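Long-range contacts in regulatory protein SdiA (Escherichia coli, PDB 4LFU), which activates transcription of the ftsQAZ cell-division gene cluster and, as a LuxR-type quorum-sensing receptor, detects acyl-homoserine lactone autoinducers made by other bacteria: residues R16-M20 and A164-L168; F76-V82 and F100-L106; G114-T120 and S134-A140. All coordinates share one frame; numbering follows the deposited sequence.

Interaction 1 (R16-M20 and A164-L168)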
# COMPACT_ATOMS: atom_id res chain seq x y z
N ARG A 16 -8.98 -8.33 -20.24
CA ARG A 16 -8.33 -7.40 -21.17
C ARG A 16 -6.99 -6.88 -20.67
O ARG A 16 -6.05 -6.85 -21.43
CB ARG A 16 -9.24 -6.22 -21.51
CG ARG A 16 -9.91 -6.32 -22.85
CD ARG A 16 -10.60 -5.03 -23.20
NE ARG A 16 -11.96 -5.28 -23.65
CZ ARG A 16 -12.94 -4.38 -23.65
NH1 ARG A 16 -12.71 -3.14 -23.22
NH2 ARG A 16 -14.15 -4.72 -24.08
N PHE A 17 -6.90 -6.49 -19.41
CA PHE A 17 -5.62 -6.00 -18.86
C PHE A 17 -4.61 -7.12 -18.61
O PHE A 17 -3.40 -6.90 -18.72
CB PHE A 17 -5.83 -5.18 -17.59
CG PHE A 17 -6.31 -3.78 -17.84
CD1 PHE A 17 -5.43 -2.80 -18.31
CD2 PHE A 17 -7.64 -3.43 -17.62
CE1 PHE A 17 -5.86 -1.51 -18.54
CE2 PHE A 17 -8.08 -2.14 -17.85
CZ PHE A 17 -7.19 -1.17 -18.31
N GLN A 18 -5.12 -8.30 -18.27
CA GLN A 18 -4.28 -9.50 -18.16
C GLN A 18 -3.54 -9.80 -19.47
O GLN A 18 -2.35 -10.08 -19.47
CB GLN A 18 -5.13 -10.73 -17.78
CG GLN A 18 -5.25 -11.05 -16.28
CD GLN A 18 -6.33 -12.11 -15.98
OE1 GLN A 18 -7.07 -12.01 -14.99
NE2 GLN A 18 -6.45 -13.13 -16.85
N ARG A 19 -4.25 -9.71 -20.59
CA ARG A 19 -3.71 -10.13 -21.87
C ARG A 19 -2.84 -9.08 -22.61
O ARG A 19 -2.22 -9.39 -23.62
CB ARG A 19 -4.85 -10.69 -22.76
CG ARG A 19 -5.21 -9.87 -24.01
CD ARG A 19 -6.36 -8.91 -23.77
NE ARG A 19 -6.37 -7.67 -24.58
CZ ARG A 19 -5.35 -7.15 -25.28
NH1 ARG A 19 -4.16 -7.76 -25.33
NH2 ARG A 19 -5.52 -6.01 -25.94
N MET A 20 -2.77 -7.86 -22.09
CA MET A 20 -2.00 -6.79 -22.74
C MET A 20 -0.50 -7.07 -22.74
O MET A 20 0.03 -7.60 -21.77
CB MET A 20 -2.31 -5.44 -22.11
CG MET A 20 -3.62 -4.88 -22.65
SD MET A 20 -4.35 -3.58 -21.67
CE MET A 20 -6.08 -3.76 -22.13
N ALA A 164 -0.77 -4.06 -14.79
CA ALA A 164 -0.25 -4.39 -16.12
C ALA A 164 1.08 -3.70 -16.38
O ALA A 164 2.05 -4.34 -16.78
CB ALA A 164 -1.25 -4.02 -17.20
N LEU A 165 1.16 -2.39 -16.16
CA LEU A 165 2.41 -1.66 -16.39
C LEU A 165 3.57 -2.11 -15.49
O LEU A 165 4.72 -2.00 -15.87
CB LEU A 165 2.20 -0.14 -16.30
CG LEU A 165 1.31 0.49 -17.38
CD1 LEU A 165 0.69 1.79 -16.89
CD2 LEU A 165 2.09 0.72 -18.66
N MET A 166 3.25 -2.58 -14.28
CA MET A 166 4.26 -3.17 -13.39
C MET A 166 4.77 -4.49 -13.95
O MET A 166 5.97 -4.72 -13.98
CB MET A 166 3.72 -3.35 -11.97
CG MET A 166 3.97 -2.13 -11.07
SD MET A 166 3.49 -2.40 -9.35
CE MET A 166 5.02 -3.01 -8.64
N ARG A 167 3.84 -5.34 -14.40
CA ARG A 167 4.16 -6.61 -15.08
C ARG A 167 5.04 -6.40 -16.31
O ARG A 167 5.95 -7.17 -16.54
CB ARG A 167 2.87 -7.36 -15.46
CG ARG A 167 3.08 -8.45 -16.51
CD ARG A 167 1.85 -9.35 -16.65
NE ARG A 167 0.69 -8.65 -17.21
CZ ARG A 167 0.56 -8.29 -18.48
NH1 ARG A 167 1.53 -8.55 -19.35
NH2 ARG A 167 -0.53 -7.66 -18.89
N LEU A 168 4.76 -5.34 -17.07
CA LEU A 168 5.50 -4.97 -18.28
C LEU A 168 6.75 -4.16 -17.97
O LEU A 168 7.34 -3.56 -18.87
CB LEU A 168 4.59 -4.19 -19.25
CG LEU A 168 3.32 -4.89 -19.74
CD1 LEU A 168 2.38 -3.98 -20.52
CD2 LEU A 168 3.67 -6.09 -20.59

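Interaction 2 (F76-V82 and F100-L106)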
# COMPACT_ATOMS: atom_id res chain seq x y z
N PHE A 76 2.77 23.77 -11.44
CA PHE A 76 1.46 23.47 -10.89
C PHE A 76 1.48 22.19 -10.07
O PHE A 76 0.54 21.92 -9.37
CB PHE A 76 0.38 23.36 -11.98
CG PHE A 76 -0.03 24.68 -12.58
CD1 PHE A 76 0.14 25.88 -11.89
CD2 PHE A 76 -0.64 24.72 -13.84
CE1 PHE A 76 -0.29 27.11 -12.46
CE2 PHE A 76 -1.06 25.94 -14.41
CZ PHE A 76 -0.88 27.13 -13.72
N LEU A 77 2.55 21.40 -10.19
CA LEU A 77 2.65 20.12 -9.47
C LEU A 77 2.69 20.35 -7.95
O LEU A 77 2.05 19.62 -7.18
CB LEU A 77 3.86 19.29 -9.95
CG LEU A 77 4.20 17.97 -9.22
CD1 LEU A 77 3.07 16.93 -9.36
CD2 LEU A 77 5.55 17.39 -9.70
N ALA A 78 3.41 21.41 -7.56
CA ALA A 78 3.49 21.87 -6.16
C ALA A 78 2.15 22.21 -5.49
O ALA A 78 2.01 22.03 -4.27
CB ALA A 78 4.44 23.09 -6.04
N ILE A 79 1.19 22.70 -6.27
CA ILE A 79 -0.13 23.09 -5.73
C ILE A 79 -1.29 22.15 -6.12
O ILE A 79 -2.41 22.33 -5.66
CB ILE A 79 -0.48 24.56 -6.13
CG1 ILE A 79 -0.70 24.69 -7.66
CG2 ILE A 79 0.59 25.50 -5.61
CD1 ILE A 79 -0.91 26.13 -8.18
N ASP A 80 -1.01 21.16 -6.97
CA ASP A 80 -2.08 20.34 -7.56
C ASP A 80 -2.76 19.43 -6.53
O ASP A 80 -2.18 18.44 -6.10
CB ASP A 80 -1.57 19.55 -8.75
CG ASP A 80 -2.67 18.87 -9.53
OD1 ASP A 80 -2.38 18.26 -10.57
OD2 ASP A 80 -3.84 18.94 -9.10
N PRO A 81 -4.02 19.76 -6.18
CA PRO A 81 -4.71 19.08 -5.07
C PRO A 81 -5.22 17.69 -5.44
O PRO A 81 -5.55 16.88 -4.57
CB PRO A 81 -5.89 20.02 -4.78
CG PRO A 81 -6.13 20.76 -6.07
CD PRO A 81 -4.88 20.76 -6.85
N VAL A 82 -5.26 17.43 -6.74
CA VAL A 82 -5.76 16.19 -7.30
C VAL A 82 -4.75 15.03 -7.08
O VAL A 82 -5.08 13.85 -7.25
CB VAL A 82 -6.14 16.48 -8.80
CG1 VAL A 82 -5.95 15.31 -9.71
CG2 VAL A 82 -7.55 17.09 -8.88
N PHE A 100 -9.77 23.49 -5.12
CA PHE A 100 -8.76 24.32 -5.75
C PHE A 100 -8.53 25.69 -5.13
O PHE A 100 -7.85 26.52 -5.72
CB PHE A 100 -9.06 24.45 -7.25
CG PHE A 100 -9.00 23.13 -7.99
CD1 PHE A 100 -7.80 22.68 -8.54
CD2 PHE A 100 -10.13 22.34 -8.12
CE1 PHE A 100 -7.74 21.46 -9.21
CE2 PHE A 100 -10.09 21.12 -8.77
CZ PHE A 100 -8.89 20.67 -9.33
N SER A 101 -9.05 25.91 -3.92
CA SER A 101 -8.97 27.24 -3.29
C SER A 101 -7.55 27.66 -2.93
O SER A 101 -7.26 28.86 -2.81
CB SER A 101 -9.87 27.31 -2.06
OG SER A 101 -9.35 26.52 -0.99
N GLU A 102 -6.67 26.67 -2.76
CA GLU A 102 -5.24 26.90 -2.54
C GLU A 102 -4.43 26.62 -3.82
O GLU A 102 -3.19 26.64 -3.80
CB GLU A 102 -4.70 26.04 -1.38
CG GLU A 102 -4.89 26.66 0.04
CD GLU A 102 -6.17 26.21 0.75
OE1 GLU A 102 -6.58 26.89 1.74
OE2 GLU A 102 -6.77 25.17 0.33
N ALA A 103 -5.14 26.38 -4.93
CA ALA A 103 -4.50 26.11 -6.23
C ALA A 103 -5.15 26.95 -7.34
O ALA A 103 -5.33 26.49 -8.47
CB ALA A 103 -4.60 24.63 -6.56
N GLN A 104 -5.49 28.18 -7.00
CA GLN A 104 -6.22 29.09 -7.91
C GLN A 104 -5.57 29.35 -9.28
O GLN A 104 -6.28 29.38 -10.28
CB GLN A 104 -6.58 30.39 -7.18
CG GLN A 104 -7.47 30.14 -5.95
CD GLN A 104 -7.70 31.38 -5.11
OE1 GLN A 104 -7.90 32.48 -5.62
NE2 GLN A 104 -7.71 31.20 -3.79
N PRO A 105 -4.21 29.51 -9.34
CA PRO A 105 -3.59 29.59 -10.67
C PRO A 105 -3.88 28.39 -11.56
O PRO A 105 -4.07 28.56 -12.76
CB PRO A 105 -2.09 29.68 -10.35
CG PRO A 105 -2.03 30.30 -9.01
CD PRO A 105 -3.18 29.65 -8.28
N LEU A 106 -3.94 27.19 -10.97
CA LEU A 106 -4.20 25.96 -11.73
C LEU A 106 -5.65 25.92 -12.24
O LEU A 106 -5.90 25.58 -13.40
CB LEU A 106 -3.93 24.72 -10.85
CG LEU A 106 -3.56 23.34 -11.43
CD1 LEU A 106 -4.00 22.22 -10.46
CD2 LEU A 106 -4.07 23.07 -12.84

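Interaction 3 (G114-T120 and S134-A140)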
# COMPACT_ATOMS: atom_id res chain seq x y z
N GLY A 114 -10.64 25.56 -21.20
CA GLY A 114 -11.86 24.84 -21.52
C GLY A 114 -12.26 23.68 -20.63
O GLY A 114 -13.31 23.08 -20.86
N LEU A 115 -11.45 23.35 -19.63
CA LEU A 115 -11.82 22.29 -18.66
C LEU A 115 -12.92 22.73 -17.69
O LEU A 115 -12.85 23.82 -17.10
CB LEU A 115 -10.60 21.80 -17.86
CG LEU A 115 -9.62 20.74 -18.36
CD1 LEU A 115 -8.69 20.36 -17.21
CD2 LEU A 115 -10.31 19.50 -18.94
N ARG A 116 -13.90 21.85 -17.49
CA ARG A 116 -15.02 22.14 -16.58
C ARG A 116 -15.20 21.12 -15.45
O ARG A 116 -15.59 21.48 -14.35
CB ARG A 116 -16.34 22.30 -17.39
CG ARG A 116 -16.40 23.55 -18.33
CD ARG A 116 -16.34 24.89 -17.57
NE ARG A 116 -16.36 26.07 -18.45
CZ ARG A 116 -15.28 26.77 -18.82
NH1 ARG A 116 -14.07 26.42 -18.41
NH2 ARG A 116 -15.41 27.82 -19.63
N ARG A 117 -14.91 19.85 -15.72
CA ARG A 117 -15.29 18.75 -14.83
C ARG A 117 -14.26 17.62 -14.90
O ARG A 117 -13.59 17.43 -15.93
CB ARG A 117 -16.69 18.19 -15.20
CG ARG A 117 -17.89 19.17 -15.14
CD ARG A 117 -18.35 19.50 -13.71
NE ARG A 117 -19.53 20.37 -13.69
CZ ARG A 117 -19.53 21.71 -13.66
NH1 ARG A 117 -18.39 22.41 -13.65
NH2 ARG A 117 -20.68 22.38 -13.65
N GLY A 118 -14.12 16.87 -13.81
CA GLY A 118 -13.27 15.69 -13.79
C GLY A 118 -13.37 14.90 -12.51
O GLY A 118 -14.11 15.24 -11.61
N VAL A 119 -12.59 13.83 -12.43
CA VAL A 119 -12.64 12.91 -11.32
C VAL A 119 -11.26 12.24 -11.19
O VAL A 119 -10.58 12.02 -12.18
CB VAL A 119 -13.78 11.89 -11.56
CG1 VAL A 119 -13.54 11.09 -12.84
CG2 VAL A 119 -13.98 10.98 -10.35
N THR A 120 -10.83 11.93 -9.98
CA THR A 120 -9.57 11.19 -9.82
C THR A 120 -9.76 9.95 -8.94
O THR A 120 -10.49 9.97 -7.95
CB THR A 120 -8.44 12.10 -9.28
OG1 THR A 120 -8.39 13.28 -10.08
CG2 THR A 120 -7.06 11.41 -9.35
N SER A 134 -6.86 10.18 -13.50
CA SER A 134 -7.80 11.29 -13.63
C SER A 134 -8.51 11.22 -14.95
O SER A 134 -7.90 10.90 -15.95
CB SER A 134 -7.07 12.61 -13.60
OG SER A 134 -6.70 12.94 -12.29
N PHE A 135 -9.81 11.48 -14.94
CA PHE A 135 -10.57 11.75 -16.18
C PHE A 135 -11.06 13.19 -16.14
O PHE A 135 -11.42 13.70 -15.09
CB PHE A 135 -11.80 10.84 -16.29
CG PHE A 135 -11.48 9.37 -16.51
CD1 PHE A 135 -10.32 8.97 -17.15
CD2 PHE A 135 -12.38 8.40 -16.09
CE1 PHE A 135 -10.04 7.62 -17.35
CE2 PHE A 135 -12.11 7.04 -16.31
CZ PHE A 135 -10.94 6.67 -16.94
N SER A 136 -11.06 13.86 -17.28
CA SER A 136 -11.57 15.24 -17.32
C SER A 136 -12.39 15.52 -18.57
O SER A 136 -12.29 14.82 -19.55
CB SER A 136 -10.45 16.27 -17.15
OG SER A 136 -9.55 16.21 -18.22
N ARG A 137 -13.18 16.56 -18.51
CA ARG A 137 -14.16 16.87 -19.52
C ARG A 137 -14.26 18.39 -19.68
O ARG A 137 -14.19 19.16 -18.69
CB ARG A 137 -15.50 16.29 -19.06
CG ARG A 137 -16.54 16.23 -20.13
CD ARG A 137 -17.61 15.23 -19.77
NE ARG A 137 -18.19 15.45 -18.46
CZ ARG A 137 -18.65 14.48 -17.67
NH1 ARG A 137 -19.17 14.78 -16.48
NH2 ARG A 137 -18.58 13.21 -18.05
N CYS A 138 -14.44 18.81 -20.93
CA CYS A 138 -14.61 20.22 -21.27
C CYS A 138 -16.05 20.69 -21.14
O CYS A 138 -16.31 21.88 -21.29
CB CYS A 138 -14.08 20.50 -22.68
SG CYS A 138 -12.31 20.16 -22.86
N SER A 139 -16.97 19.77 -20.87
CA SER A 139 -18.40 20.07 -20.83
C SER A 139 -18.94 20.09 -19.41
O SER A 139 -18.73 19.18 -18.62
CB SER A 139 -19.20 19.09 -21.70
OG SER A 139 -20.56 19.06 -21.30
N ALA A 140 -19.66 21.16 -19.11
CA ALA A 140 -20.19 21.41 -17.77
C ALA A 140 -21.59 20.80 -17.62
O ALA A 140 -22.25 21.02 -16.60
CB ALA A 140 -20.22 22.92 -17.49

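Interaction 1 (R16-M20 and A164-L168)
Arg167 reaches across from the last turn of helix 147-167 and places the end of its guanidinium on backbone carbonyls where helix 6-19 runs out. Two nitrogens close on a single atom: NH1 of Arg167 lies 3.0 Å from Met20 O and NH2 of Arg167 lies 2.9 Å from the same oxygen. Met20 O sits almost in the guanidinium plane, and the NH1 donor approaches nearly in line with the carbonyl bond, at a C=O...N angle of 172°. A further bond from Arg167 NH2 to Phe17 O spans 3.0 Å but is bent and weak; Phe17 O, too, lies at the edge of the flat group. Over one face of the guanidinium comes Gln18 O, at a poor angle for bonding. Carbonyl oxygens of the helix end thus meet the cation at its edge and over one face, and their partial negative charge probably favours it.

The side chain gets there by starting with CG anti to the backbone N (chi1 163°) and bending at chi3 (66°), which turns the guanidinium across the end of the neighbouring helix. Beside it, CD2 of Leu168 approaches Met20 O, while Ala164, one turn back, points its CB at helix 6-19 and stands 3.9 Å from Phe17 O.

Farther out, the Phe17 ring packs on Leu157, Glu160 and Ser161 of helix 147-167, and the methyl CE of Met20 lies over one of its faces, toward the rim. Salt bridges from Arg16 to Glu29 and from Arg19 to Glu25 tie helix 6-19 to helix 23-36. The whole exemplifies an interhelical contact in which an arginine of one helix binds backbone carbonyls at and just after the C-terminal end of another, here joining the first helix of SdiA to the long helix 147-167.

Interaction 2 (F76-V82 and F100-L106)
Leu106 and Phe76 meet where the loop after helix 65-73 packs against the start of helix 104-112, in the autoinducer-binding domain, whose family belongs to the GAF clan. Between these two the meeting is a CH-pi interaction: CA of Leu106 stands 4.0 Å from the centroid of the Phe76 ring, only 9° off the ring normal.

The Leu106 side chain begins with its CB near CD1 of Ile79. With CG anti to the backbone N (chi1 -155°), the branch point lies against CB and CG of Phe76, and the two methyls diverge. CD2 stays with the aromatic ring, 3.9 Å from Phe76 CD2. CD1 goes the other way, to the carboxylate of Asp80 and to CD of Pro81. On the far part of the Phe76 ring, CE1 touches Pro105 CB at 3.8 Å.

Ala103, the N-cap residue of helix 104-112, fills the middle of the contact, its CB meeting Ile79 and CD of Pro81. It also ends the type I turn that begins at Phe100. The side chains of Phe100 and Pro81 cross at about a right angle, with CD1 of Phe100 3.5 Å from Pro81 CG, while CZ of Phe100 reaches CG2 of Val82.

No hydrogen bond joins the two segments; the polar bonds lie within each and to residues around them. Asp80 OD1 is hydrogen-bonded to the hydroxyl of Tyr71 and to a bound tetraethylene glycol, probably from the crystallisation liquor. The other carboxylate oxygen makes an Asx turn, in which Val82 N approaches Asp80 OD2 at 3.1 Å from above the carboxylate plane.

Interaction 3 (G114-T120 and S134-A140)
Arg117 to Thr120 and Ser134 to Arg137 pair as the arms of an antiparallel beta hairpin, whose open end carries a classic beta bulge. Backbone bonds set the register. Val119 and Phe135 form a hydrogen-bonded pair with both bonds at 2.9 Å, Val119 N to Phe135 O and Phe135 N to Val119 O. At the bulge, Arg137 O accepts twice, from Arg116 N at 3.0 Å and from Arg117 N at 3.1 Å, while Arg137 N returns a bond to Arg117 O. Gly118 and Ser136 form a non-hydrogen-bonded pair where the strands run close, Gly118 CA lying 3.0 Å from Phe135 O.

Side-chain packing follows the faces. Val119 and Phe135 point the same way, side by side, toward Met154 of helix 147-167, with Val119 CG1 3.9 Å from Phe135 CB. Elsewhere, CD2 of Leu115 comes to 3.5 Å from Ser136 OG, a hydroxyl that is bonded to Tyr63.

The arginines around the bulge turn to different partners. The Arg117 guanidinium carries Ala140 CB over one face, toward the rim, and its NH1 bonds back to Arg116 O. Arg137 leaves for the carbonyl of Glu38 and a cation-pi contact with Tyr39.

Among the hydroxyls, Thr120 OG1 also receives Trp95 NE1, and chi1 of -50° sets it beside its own backbone N, 2.8 Å from Ser134 OG in a hydrogen bond that either hydroxyl could donate.

Overall arrangement
Interactions 2 and 3 follow one another along the chain, and both are nested inside the long loop closed by interaction 1. Helix 104-112 is followed in the chain by strand 117-124, and the two contacts touch: Val82 CG1 lies 3.2 Å from Thr120 OG1. The centres of interactions 2 and 3 are about 15 Å apart. Interaction 1 stands farther off, its centre about 27 Å from that of interaction 3 and 32 Å from that of interaction 2, on the opposite side of the chain's centre from the latter. Strand 130-137 is followed by helix 147-167, linking sheet and helical layer. Together they span the autoinducer-binding domain from its N-terminal helix, through the five-stranded antiparallel sheet, to the loop and helix 104-112 on the sheet's other side.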